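Local coordinates for protein cytochrome P450 268A2 Cyp268A2 (Mycobacterium marinum, PDB 6BLD) that belongs to the cytochrome P450 superfamily of haem-thiolate proteins and holds a protoporphyrin IX with iron inside a largely helical fold, at residues V71-T76 against E330-F335. Sequence-based numbering, arbitrary orientation.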
# COMPACT_ATOMS: atom_id res chain seq x y z
N VAL A 71 10.21 3.56 -12.57
CA VAL A 71 10.92 4.69 -11.97
C VAL A 71 10.80 5.92 -12.86
O VAL A 71 10.62 7.05 -12.36
CB VAL A 71 12.39 4.31 -11.71
CG1 VAL A 71 13.23 5.54 -11.40
CG2 VAL A 71 12.48 3.29 -10.58
N ALA A 72 10.89 5.74 -14.18
CA ALA A 72 10.79 6.87 -15.09
C ALA A 72 9.44 7.57 -14.97
O ALA A 72 9.37 8.81 -14.92
CB ALA A 72 11.02 6.41 -16.53
N VAL A 73 8.35 6.80 -14.92
CA VAL A 73 7.03 7.40 -14.79
C VAL A 73 6.88 8.08 -13.43
O VAL A 73 6.35 9.20 -13.34
CB VAL A 73 5.94 6.33 -15.00
CG1 VAL A 73 4.56 6.87 -14.61
CG2 VAL A 73 5.94 5.85 -16.45
N SER A 74 7.37 7.44 -12.37
CA SER A 74 7.19 7.99 -11.03
C SER A 74 7.93 9.31 -10.85
O SER A 74 7.40 10.25 -10.25
CB SER A 74 7.67 6.97 -9.98
OG SER A 74 7.14 5.69 -10.24
N ARG A 75 9.16 9.40 -11.37
CA ARG A 75 9.97 10.60 -11.14
C ARG A 75 9.65 11.72 -12.12
O ARG A 75 9.92 12.88 -11.81
CB ARG A 75 11.45 10.24 -11.22
CG ARG A 75 11.86 9.13 -10.28
CD ARG A 75 13.37 8.99 -10.19
NE ARG A 75 13.77 8.27 -8.98
CZ ARG A 75 13.96 8.85 -7.80
NH1 ARG A 75 14.32 8.11 -6.76
NH2 ARG A 75 13.77 10.15 -7.66
N THR A 76 9.09 11.41 -13.29
CA THR A 76 8.73 12.43 -14.26
C THR A 76 7.27 12.86 -14.07
O THR A 76 6.42 12.74 -14.96
CB THR A 76 8.98 11.93 -15.68
OG1 THR A 76 10.18 11.13 -15.69
CG2 THR A 76 9.15 13.09 -16.65
N GLU A 330 -3.57 10.04 -21.82
CA GLU A 330 -3.71 8.60 -21.72
C GLU A 330 -3.26 8.12 -20.34
O GLU A 330 -2.37 8.70 -19.72
CB GLU A 330 -2.91 7.90 -22.81
CG GLU A 330 -3.43 8.17 -24.22
CD GLU A 330 -2.81 7.27 -25.27
OE1 GLU A 330 -1.59 7.00 -25.19
OE2 GLU A 330 -3.54 6.83 -26.19
N LYS A 331 -3.91 7.05 -19.87
CA LYS A 331 -3.59 6.49 -18.56
C LYS A 331 -2.36 5.59 -18.65
O LYS A 331 -2.17 4.85 -19.62
CB LYS A 331 -4.78 5.69 -18.02
CG LYS A 331 -5.97 6.55 -17.64
CD LYS A 331 -7.10 5.71 -17.06
CE LYS A 331 -8.33 6.56 -16.77
NZ LYS A 331 -9.40 5.77 -16.10
N VAL A 332 -1.53 5.66 -17.61
CA VAL A 332 -0.27 4.91 -17.55
C VAL A 332 -0.22 4.21 -16.20
O VAL A 332 -0.17 4.88 -15.16
CB VAL A 332 0.95 5.84 -17.73
CG1 VAL A 332 2.24 5.05 -17.57
CG2 VAL A 332 0.90 6.53 -19.09
N VAL A 333 -0.23 2.88 -16.21
CA VAL A 333 -0.35 2.08 -14.99
C VAL A 333 0.98 1.42 -14.69
O VAL A 333 1.58 0.78 -15.56
CB VAL A 333 -1.47 1.03 -15.13
CG1 VAL A 333 -1.54 0.17 -13.87
CG2 VAL A 333 -2.80 1.71 -15.40
N MET A 334 1.44 1.57 -13.45
CA MET A 334 2.68 0.98 -12.97
C MET A 334 2.37 -0.30 -12.22
O MET A 334 1.57 -0.30 -11.28
CB MET A 334 3.42 1.97 -12.06
CG MET A 334 3.85 3.24 -12.75
SD MET A 334 4.94 4.22 -11.72
CE MET A 334 3.88 5.51 -11.14
N PHE A 335 2.99 -1.40 -12.63
CA PHE A 335 2.77 -2.71 -12.02
C PHE A 335 3.98 -3.03 -11.15
O PHE A 335 4.97 -3.61 -11.60
CB PHE A 335 2.52 -3.77 -13.08
CG PHE A 335 1.21 -3.60 -13.79
CD1 PHE A 335 0.04 -4.12 -13.25
CD2 PHE A 335 1.14 -2.91 -14.99
CE1 PHE A 335 -1.17 -3.96 -13.90
CE2 PHE A 335 -0.07 -2.75 -15.64
CZ PHE A 335 -1.23 -3.28 -15.10
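The packing of a helix on one face of the mixed beta-sheet of a cytochrome P450 is exemplified where Val73 and Ser74 of helix 67-75 meet Val332 and Met334 of strand 331-335. The strand runs between strands 61-64 and 310-315; the axes of 71-75 and 331-335 come within 9.4 Å, their N-to-C directions 123° apart. Val332 and Met334, two residues apart along the strand, both direct their CB toward the helix, whereas Val333 between them faces away, touching Phe61 and Phe88. Val73 spans the pair with its two methyls: CG2 reaches Val332 CG1 at 3.9 Å, and CG1 meets the terminal methyl CE of Met334 at 3.8 Å. The nearly extended chi2 of Met334 (-170°) brings SD up to Ser74 OG, and the bend at chi3 (-103°) turns CE to lie against both Val73 CG1 and Ser74 OG. Ser74 OG lies 3.0 Å from Met334 SD and 3.4 Å from Met334 CE, a tight approach without an assigned hydrogen bond. The hydroxyl has its polar partner within its own helix, the carbonyl oxygen of Ile70. Phe80 of the edge strand 80-81 touches both Val73 and Val332, extending the apolar cluster. The nearest atoms of the Ser74 side chain and the haem are about 5 Å apart, so this layer joins the sheet to a helix beside the cofactor. With no hydrogen bond between the two segments, their contact rests on buried methyl and thioether packing; the serine proton is probably engaged by Ile70 O, leaving oxygen against sulfur as a snug packing contact and not a bond.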